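Long-range contact in lysozyme, putative (Bacillus anthracis, PDB 2WAG), which probably cleaves the glycan strands of bacterial peptidoglycan as a family GH25 lysozyme, with a proposed neighbouring-group mechanism that retains anomeric configuration: residues Ile43-Gly48 with Glu87-Asn92. Numbering follows the deposited sequence. Where two conformers were deposited one is given.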
loop_
_atom_site.group_PDB
_atom_site.type_symbol
_atom_site.label_atom_id
_atom_site.label_comp_id
_atom_site.label_asym_id
_atom_site.label_seq_id
_atom_site.Cartn_x
_atom_site.Cartn_y
_atom_site.Cartn_z
ATOM N N ILE A 43 12.161 13.177 -0.624
ATOM C CA ILE A 43 11.268 13.549 -1.692
ATOM C C ILE A 43 11.668 12.837 -2.968
ATOM O O ILE A 43 12.837 12.860 -3.347
ATOM C CB ILE A 43 11.356 15.079 -1.919
ATOM C CG1 ILE A 43 11.016 15.855 -0.637
ATOM C CG2 ILE A 43 10.487 15.521 -3.115
ATOM C CD1 ILE A 43 11.423 17.301 -0.723
ATOM N N LYS A 44 10.724 12.196 -3.658
ATOM C CA LYS A 44 11.076 11.542 -4.926
ATOM C C LYS A 44 11.523 12.578 -5.953
ATOM O O LYS A 44 10.799 13.552 -6.198
ATOM C CB LYS A 44 9.899 10.777 -5.507
ATOM C CG LYS A 44 10.320 10.016 -6.759
ATOM C CD LYS A 44 9.169 9.196 -7.346
ATOM C CE LYS A 44 9.604 8.512 -8.640
ATOM N NZ LYS A 44 8.456 7.782 -9.255
ATOM N N ALA A 45 12.701 12.356 -6.550
ATOM C CA ALA A 45 13.190 13.201 -7.632
ATOM C C ALA A 45 13.033 12.526 -8.978
ATOM O O ALA A 45 12.423 13.089 -9.884
ATOM C CB ALA A 45 14.658 13.556 -7.388
ATOM N N THR A 46 13.617 11.347 -9.119
ATOM C CA THR A 46 13.790 10.717 -10.419
ATOM C C THR A 46 13.410 9.245 -10.358
ATOM O O THR A 46 13.357 8.613 -9.267
ATOM C CB THR A 46 15.258 10.852 -10.897
ATOM O OG1 THR A 46 16.135 10.503 -9.818
ATOM C CG2 THR A 46 15.551 12.257 -11.289
ATOM N N GLU A 47 13.175 8.679 -11.539
ATOM C CA GLU A 47 12.981 7.248 -11.683
ATOM C C GLU A 47 13.634 6.799 -12.972
ATOM O O GLU A 47 13.519 7.476 -14.000
ATOM C CB GLU A 47 11.487 6.851 -11.637
ATOM C CG GLU A 47 11.258 5.350 -11.827
ATOM C CD GLU A 47 9.853 4.889 -11.493
ATOM O OE1 GLU A 47 9.015 5.711 -11.085
ATOM O OE2 GLU A 47 9.599 3.681 -11.664
ATOM N N GLY A 48 14.328 5.670 -12.923
ATOM C CA GLY A 48 14.973 5.138 -14.122
ATOM C C GLY A 48 15.902 6.126 -14.789
ATOM O O GLY A 48 16.531 6.953 -14.139
ATOM N N GLU A 87 23.317 9.516 -13.387
ATOM C CA GLU A 87 23.404 10.783 -14.094
ATOM C C GLU A 87 22.080 11.530 -14.057
ATOM O O GLU A 87 22.041 12.760 -13.937
ATOM C CB GLU A 87 23.847 10.555 -15.554
ATOM C CG GLU A 87 25.324 10.152 -15.682
ATOM C CD GLU A 87 25.719 9.557 -17.035
ATOM O OE1 GLU A 87 24.862 9.066 -17.807
ATOM O OE2 GLU A 87 26.938 9.548 -17.317
ATOM N N GLN A 88 20.984 10.783 -14.096
ATOM C CA GLN A 88 19.688 11.410 -14.023
ATOM C C GLN A 88 19.375 12.018 -12.645
ATOM O O GLN A 88 18.911 13.151 -12.540
ATOM C CB GLN A 88 18.652 10.412 -14.485
ATOM C CG GLN A 88 18.358 10.642 -15.954
ATOM C CD GLN A 88 17.617 11.956 -16.180
ATOM O OE1 GLN A 88 18.155 12.914 -16.744
ATOM N NE2 GLN A 88 16.380 11.997 -15.719
ATOM N N PHE A 89 19.660 11.275 -11.579
ATOM C CA PHE A 89 19.477 11.848 -10.251
ATOM C C PHE A 89 20.367 13.095 -10.095
ATOM O O PHE A 89 19.916 14.134 -9.632
ATOM C CB PHE A 89 19.804 10.779 -9.216
ATOM C CG PHE A 89 19.580 11.201 -7.782
ATOM C CD1 PHE A 89 18.328 11.038 -7.181
ATOM C CD2 PHE A 89 20.616 11.730 -7.021
ATOM C CE1 PHE A 89 18.136 11.378 -5.845
ATOM C CE2 PHE A 89 20.423 12.094 -5.686
ATOM C CZ PHE A 89 19.182 11.891 -5.094
ATOM N N ILE A 90 21.641 12.980 -10.495
ATOM C CA ILE A 90 22.591 14.074 -10.341
ATOM C C ILE A 90 22.165 15.342 -11.111
ATOM O O ILE A 90 22.316 16.435 -10.597
ATOM C CB ILE A 90 24.011 13.606 -10.727
ATOM C CG1 ILE A 90 24.538 12.639 -9.660
ATOM C CG2 ILE A 90 24.976 14.804 -10.869
ATOM C CD1 ILE A 90 25.786 11.850 -10.104
ATOM N N ARG A 91 21.595 15.194 -12.309
ATOM C CA ARG A 91 21.138 16.370 -13.072
ATOM C C ARG A 91 20.002 17.110 -12.364
ATOM O O ARG A 91 19.829 18.325 -12.492
ATOM C CB ARG A 91 20.673 15.973 -14.484
ATOM C CG ARG A 91 21.803 15.502 -15.371
ATOM C CD ARG A 91 21.363 15.328 -16.819
ATOM N NE ARG A 91 20.678 14.055 -17.018
ATOM C CZ ARG A 91 21.237 12.996 -17.584
ATOM N NH1 ARG A 91 22.493 13.067 -18.017
ATOM N NH2 ARG A 91 20.549 11.871 -17.709
ATOM N N ASN A 92 19.214 16.362 -11.606
ATOM C CA ASN A 92 18.012 16.917 -11.016
ATOM C C ASN A 92 18.170 17.394 -9.583
ATOM O O ASN A 92 17.463 18.293 -9.163
ATOM C CB ASN A 92 16.892 15.869 -11.066
ATOM C CG ASN A 92 16.235 15.825 -12.435
ATOM O OD1 ASN A 92 15.326 16.606 -12.700
ATOM N ND2 ASN A 92 16.728 14.962 -13.329
#
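The Phe-89 ring meets Thr-46 at its edge, near the ring plane, where OG1 lies 3.5 Å from CD1, while the methyl of Ala-45 approaches obliquely, its CB 4.4 Å from CE1. With CG anti to the backbone N (chi1 -176°), the ring extends beside Thr-46 with its CD1 edge at OG1, and the two side chains cross at about a right angle. The same hydroxyl also faces the helix backbone, with OG1 3.6 Å from Phe-89 CA; it is buried here without a hydrogen-bond partner among the modelled atoms. The other branch of Thr-46 does a separate job: CG2 sits over the last turn of the helix, 3.6 Å from Asn-92 ND2 and close to Gln-88 O. Those two polar atoms are already joined, Asn-92 ND2 donating to Gln-88 O at 2.9 Å along an almost straight line (179°) with the acceptor in the amide plane. The threonine methyl thus packs against an amide nitrogen and a carbonyl oxygen already bonded to each other, and no hydrogen bond passes between residues 43-48 and 87-92. Farther along, Gly-48 O comes 4.1 Å from Gln-88 CB and accepts a hydrogen bond from His-74 NE2.

The axes of strand 43-47 and helix 87-92 come within 7.9 Å, their directions 130° apart, and the segments approach most closely, CA to CA, at Thr-46 and Phe-89. The Phe-89 side chain also touches Leu-133 of helix 119-137 and Pro-102, whereas strand 40-47 is paired in parallel with 69-75. Helix 82-92 follows strand 69-75 and packs outside the strands against the adjacent parallel strand 40-47, as in the TIM-barrel-like β/α fold of GH25 enzymes.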